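Local coordinates for glycosyl hydrolases family 2, sugar binding domain protein (Bacteroides uniformis str. 3978 T3 ii, PDB 6D1P), which probably hydrolyses the O-glycosidic bonds of glucuronides, as a gut-bacterial beta-glucuronidase of glycoside hydrolase family 2, at residues R490-R495 with F557-K562; E563-P568 with N667-P672. One frame throughout, in Å; residues are numbered along the deposited sequence.

In the fold
Helix 550-564 belongs to both contacts and shows how one barrel helix can serve two interfaces in series. In contact 1 its last turns pack against the start of helix 494-503, inside the TIM barrel region typical of family 2 glycosidases. In contact 2 the C-terminal part of the same helix and the turn that continues from it meet a loop of the DUF4982 region. The two centres lie about 9 Å apart, and a hydrogen bond from Gln669 NE2 to Lys562 O, 3.0 Å long, joins them directly. Neither contact includes a residue of the potassium or sodium sites; both lie well out from the chain's centre, about 24 and 28 Å from it, and are structural packing.

Contact 1. Residues R490-R495 with F557-K562; sequences RFRNYR and FDWHLK
The indole of Trp559 is the flat surface round which this helix-to-helix contact within the TIM barrel region is arranged. Its CG stands anti to the backbone N (chi1 -170°), which directs the ring at the short 3-10 turn leading into helix 494-503. The extended side chain of Arg492 crosses one face at about a right angle, and its CG sits almost squarely over the six-membered ring, 3.6 Å from the centroid: a CH-pi contact made by the aliphatic stem. Lys562 CE lies against the opposite face, so methylenes of two basic residues sandwich the indole. Phe491 takes the crowded rotamer between its backbone N and carbonyl carbon, and this brings its CD1 to within 3.4 Å of Trp559 CB; the two rings are oblique, with planes at 53°.

The next residue of helix 550-564, His560, meets Tyr494. The imidazole CD2 is centred over the phenol ring, 3.3 Å above its plane, while the ring planes are inclined at 33°. Their polar ends are engaged outside the pair: Tyr494 OH with Glu498, and His560 ND1 with the carbonyl oxygen of Leu556, while Trp513 stacks on the imidazole.

A water in the plane of the indole supplies the polar link. It accepts from Trp559 NE1 at 2.9 Å and from Arg495 N, also at 2.9 Å, and donates to Arg492 O at 2.8 Å. Direct packing is thus largely carbon against ring and aliphatic surface, while the indole N-H and a backbone N-H at the helix start are both satisfied through one bridging water.

Contact 2. Residues E563-P568 with N667-P672; sequences EQETMP and NSQDFP
Glu565 sets its CG beside the backbone N and then runs fully extended (chi2 -179°), while Ser668 turns its OG anti to the carbonyl carbon (chi1 -74°), so that carboxylate and hydroxyl meet tip to tip. The setting is a turn-to-turn contact between regions: a type I beta turn, Gln564 to Met567, where a TIM barrel helix runs out into a loop, faces another, Asn667 to Asp670, in the loop after strand 659-665 of the DUF4982 region. Ser668 OG donates to Glu565 OE2 at 2.7 Å, and OE2 receives it on its syn lone pair, the side of the other oxygen. Arg666 NH1 also bonds to Ser668 OG, and its charge would probably polarise the hydroxyl toward the carboxylate.

Alongside, Gln669 bends at chi2 and brings its amide obliquely across Thr566, with NE2 3.6 Å from Thr566 CG2; the same NE2 donates to Lys562 O. Thr566 holds OG1 in the crowded position between its backbone N and carbonyl carbon, from where it donates to Glu563 O at 3.2 Å. Glu563 O also accepts from Thr566 N at 2.9 Å, so one oxygen is gripped twice by one residue, and Arg495 NH2 bonds to the hydroxyl. An alanine here would lose OG1 and CG2, and would probably loosen the turn, deprive Arg495 of a partner and leave the Gln669 amide less firmly packed.

The facing turn is braced by an Asx turn: Asn667 OD1 accepts from Gln669 N at 3.2 Å, with the donor lying 60° out of the carbonyl plane.

Contact 1. Residues R490-R495 with F557-K562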
# COMPACT_ATOMS: atom_id res chain seq x y z
N ARG A 490 41.52 -4.76 10.63
CA ARG A 490 41.65 -3.38 11.08
C ARG A 490 41.91 -2.47 9.89
O ARG A 490 42.36 -2.92 8.83
CB ARG A 490 42.77 -3.27 12.12
CG ARG A 490 42.52 -4.09 13.40
CD ARG A 490 43.68 -4.00 14.41
NE ARG A 490 44.96 -4.35 13.81
CZ ARG A 490 46.05 -3.57 13.78
NH1 ARG A 490 46.04 -2.37 14.36
NH2 ARG A 490 47.17 -3.99 13.19
N PHE A 491 41.59 -1.18 10.04
CA PHE A 491 41.86 -0.31 8.90
C PHE A 491 43.36 -0.11 8.70
O PHE A 491 43.80 0.16 7.58
CB PHE A 491 41.09 1.03 9.01
CG PHE A 491 41.50 1.94 10.15
CD1 PHE A 491 42.71 2.62 10.14
CD2 PHE A 491 40.62 2.18 11.19
CE1 PHE A 491 43.07 3.48 11.18
CE2 PHE A 491 40.95 3.05 12.23
CZ PHE A 491 42.18 3.70 12.23
N ARG A 492 44.15 -0.32 9.75
CA ARG A 492 45.60 -0.32 9.61
C ARG A 492 46.11 -1.49 8.77
O ARG A 492 47.26 -1.44 8.29
CB ARG A 492 46.24 -0.32 11.00
CG ARG A 492 46.20 1.06 11.67
CD ARG A 492 46.52 0.99 13.14
NE ARG A 492 46.64 2.33 13.74
CZ ARG A 492 45.65 2.96 14.38
NH1 ARG A 492 44.45 2.40 14.51
NH2 ARG A 492 45.85 4.16 14.90
N ASN A 493 45.29 -2.51 8.52
CA ASN A 493 45.68 -3.61 7.65
C ASN A 493 45.46 -3.31 6.17
O ASN A 493 45.60 -4.23 5.35
CB ASN A 493 44.93 -4.88 8.04
CG ASN A 493 45.23 -5.31 9.46
OD1 ASN A 493 44.34 -5.64 10.24
ND2 ASN A 493 46.53 -5.29 9.81
N TYR A 494 45.13 -2.06 5.82
CA TYR A 494 44.68 -1.75 4.46
C TYR A 494 45.75 -2.04 3.42
O TYR A 494 45.49 -2.73 2.43
CB TYR A 494 44.24 -0.27 4.38
CG TYR A 494 44.12 0.24 2.95
CD1 TYR A 494 43.36 -0.44 2.00
CD2 TYR A 494 44.75 1.41 2.55
CE1 TYR A 494 43.26 0.01 0.70
CE2 TYR A 494 44.65 1.88 1.24
CZ TYR A 494 43.91 1.17 0.32
OH TYR A 494 43.81 1.63 -0.98
N ARG A 495 46.95 -1.48 3.59
CA ARG A 495 47.98 -1.66 2.58
C ARG A 495 48.25 -3.14 2.33
O ARG A 495 48.36 -3.57 1.18
CB ARG A 495 49.26 -0.93 2.98
CG ARG A 495 50.38 -1.05 1.94
CD ARG A 495 51.75 -0.76 2.54
NE ARG A 495 51.99 0.67 2.78
CZ ARG A 495 52.70 1.14 3.81
NH1 ARG A 495 53.22 0.29 4.70
NH2 ARG A 495 52.89 2.45 3.95
N PHE A 557 38.94 6.71 7.03
CA PHE A 557 39.17 7.39 5.76
C PHE A 557 40.56 8.01 5.72
O PHE A 557 41.28 7.90 4.72
CB PHE A 557 38.12 8.49 5.54
CG PHE A 557 36.72 7.99 5.30
CD1 PHE A 557 36.47 6.94 4.43
CD2 PHE A 557 35.64 8.62 5.92
CE1 PHE A 557 35.17 6.50 4.19
CE2 PHE A 557 34.34 8.21 5.69
CZ PHE A 557 34.09 7.14 4.83
N ASP A 558 40.95 8.67 6.82
CA ASP A 558 42.26 9.31 6.94
C ASP A 558 43.37 8.30 6.64
O ASP A 558 44.17 8.50 5.72
CB ASP A 558 42.38 9.88 8.36
CG ASP A 558 43.57 10.82 8.53
OD1 ASP A 558 43.64 11.46 9.59
OD2 ASP A 558 44.42 10.93 7.63
N TRP A 559 43.38 7.19 7.37
CA TRP A 559 44.37 6.14 7.15
C TRP A 559 44.43 5.71 5.69
O TRP A 559 45.49 5.78 5.05
CB TRP A 559 44.08 4.93 8.04
CG TRP A 559 45.21 4.00 7.99
CD1 TRP A 559 45.44 3.03 7.04
CD2 TRP A 559 46.34 3.98 8.87
NE1 TRP A 559 46.63 2.39 7.31
CE2 TRP A 559 47.21 2.95 8.42
CE3 TRP A 559 46.70 4.72 10.02
CZ2 TRP A 559 48.41 2.64 9.08
CZ3 TRP A 559 47.91 4.40 10.67
CH2 TRP A 559 48.75 3.38 10.19
N HIS A 560 43.30 5.24 5.14
CA HIS A 560 43.29 4.79 3.75
C HIS A 560 43.91 5.84 2.83
O HIS A 560 44.75 5.51 1.98
CB HIS A 560 41.87 4.50 3.28
CG HIS A 560 41.35 3.15 3.67
ND1 HIS A 560 40.91 2.86 4.94
CD2 HIS A 560 41.18 2.02 2.95
CE1 HIS A 560 40.50 1.60 4.99
NE2 HIS A 560 40.65 1.07 3.79
N LEU A 561 43.52 7.11 3.01
CA LEU A 561 43.97 8.16 2.09
C LEU A 561 45.47 8.40 2.22
O LEU A 561 46.16 8.65 1.22
CB LEU A 561 43.19 9.44 2.35
CG LEU A 561 41.72 9.41 1.91
CD1 LEU A 561 40.98 10.64 2.38
CD2 LEU A 561 41.63 9.30 0.40
N LYS A 562 46.00 8.35 3.44
CA LYS A 562 47.43 8.59 3.57
C LYS A 562 48.22 7.38 3.09
O LYS A 562 49.34 7.55 2.59
CB LYS A 562 47.80 8.99 5.00
CG LYS A 562 47.67 7.93 6.05
CD LYS A 562 49.02 7.33 6.42
CE LYS A 562 48.87 6.47 7.68
NZ LYS A 562 50.15 5.78 8.05
O HOH W 1 47.59 0.05 5.98

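Contact 2. Residues E563-P568 with N667-P672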
# COMPACT_ATOMS: atom_id res chain seq x y z
N GLU A 563 47.63 6.18 3.16
CA GLU A 563 48.32 5.02 2.60
C GLU A 563 48.39 5.10 1.08
O GLU A 563 49.41 4.73 0.49
CB GLU A 563 47.63 3.73 3.04
CG GLU A 563 47.70 3.50 4.55
CD GLU A 563 49.13 3.33 5.07
OE1 GLU A 563 49.51 2.20 5.41
OE2 GLU A 563 49.86 4.35 5.13
N GLN A 564 47.35 5.62 0.44
CA GLN A 564 47.35 5.64 -1.02
C GLN A 564 48.48 6.48 -1.59
O GLN A 564 48.84 6.28 -2.76
CB GLN A 564 45.99 6.11 -1.54
CG GLN A 564 44.91 5.11 -1.14
CD GLN A 564 43.57 5.32 -1.82
OE1 GLN A 564 43.39 6.21 -2.64
NE2 GLN A 564 42.62 4.47 -1.47
N GLU A 565 49.05 7.40 -0.82
CA GLU A 565 50.15 8.21 -1.31
C GLU A 565 51.44 7.41 -1.45
O GLU A 565 52.36 7.87 -2.13
CB GLU A 565 50.38 9.40 -0.39
CG GLU A 565 49.27 10.43 -0.38
CD GLU A 565 49.56 11.60 0.55
OE1 GLU A 565 50.71 11.72 1.05
OE2 GLU A 565 48.63 12.40 0.78
N THR A 566 51.53 6.25 -0.82
CA THR A 566 52.72 5.41 -0.82
C THR A 566 52.51 4.11 -1.60
O THR A 566 53.18 3.11 -1.33
CB THR A 566 53.15 5.10 0.62
OG1 THR A 566 52.48 3.92 1.10
CG2 THR A 566 52.81 6.25 1.52
N MET A 567 51.59 4.11 -2.57
CA MET A 567 51.29 2.91 -3.36
C MET A 567 51.39 3.23 -4.84
O MET A 567 50.38 3.53 -5.49
CB MET A 567 49.90 2.37 -3.04
CG MET A 567 49.69 1.99 -1.60
SD MET A 567 48.06 1.23 -1.42
CE MET A 567 47.91 1.19 0.35
N PRO A 568 52.59 3.15 -5.41
CA PRO A 568 52.77 3.48 -6.82
C PRO A 568 52.12 2.49 -7.78
O PRO A 568 51.84 2.87 -8.92
CB PRO A 568 54.30 3.49 -6.99
CG PRO A 568 54.81 2.62 -5.90
CD PRO A 568 53.86 2.81 -4.74
N ASN A 667 51.41 17.21 7.08
CA ASN A 667 52.18 16.05 6.65
C ASN A 667 51.23 14.85 6.62
O ASN A 667 50.93 14.27 7.67
CB ASN A 667 53.36 15.83 7.58
CG ASN A 667 54.13 14.57 7.25
OD1 ASN A 667 53.93 13.96 6.20
ND2 ASN A 667 55.01 14.16 8.17
N SER A 668 50.82 14.45 5.40
CA SER A 668 49.88 13.34 5.21
C SER A 668 50.26 12.11 6.03
O SER A 668 49.38 11.47 6.63
CB SER A 668 49.81 12.96 3.73
OG SER A 668 49.08 13.90 2.95
N GLN A 669 51.56 11.77 6.07
CA GLN A 669 52.02 10.55 6.74
C GLN A 669 51.98 10.63 8.26
O GLN A 669 52.15 9.60 8.92
CB GLN A 669 53.44 10.21 6.30
CG GLN A 669 53.55 9.85 4.83
CD GLN A 669 52.49 8.83 4.42
OE1 GLN A 669 52.34 7.78 5.06
NE2 GLN A 669 51.74 9.15 3.36
N ASP A 670 51.76 11.81 8.84
CA ASP A 670 51.77 11.99 10.29
C ASP A 670 50.33 11.80 10.81
O ASP A 670 49.62 12.75 11.14
CB ASP A 670 52.34 13.36 10.64
CG ASP A 670 52.80 13.47 12.09
OD1 ASP A 670 52.34 12.67 12.94
OD2 ASP A 670 53.66 14.34 12.38
N PHE A 671 49.90 10.53 10.86
CA PHE A 671 48.52 10.17 11.14
C PHE A 671 48.22 10.33 12.63
O PHE A 671 49.02 9.92 13.47
CB PHE A 671 48.27 8.73 10.71
CG PHE A 671 46.94 8.18 11.15
CD1 PHE A 671 45.82 8.33 10.34
CD2 PHE A 671 46.83 7.47 12.34
CE1 PHE A 671 44.58 7.80 10.74
CE2 PHE A 671 45.60 6.94 12.74
CZ PHE A 671 44.47 7.11 11.94
N PRO A 672 47.04 10.87 12.99
CA PRO A 672 45.98 11.29 12.06
C PRO A 672 45.93 12.78 11.81
O PRO A 672 46.64 13.54 12.47
CB PRO A 672 44.72 10.85 12.78
CG PRO A 672 45.05 11.15 14.23
CD PRO A 672 46.55 10.83 14.38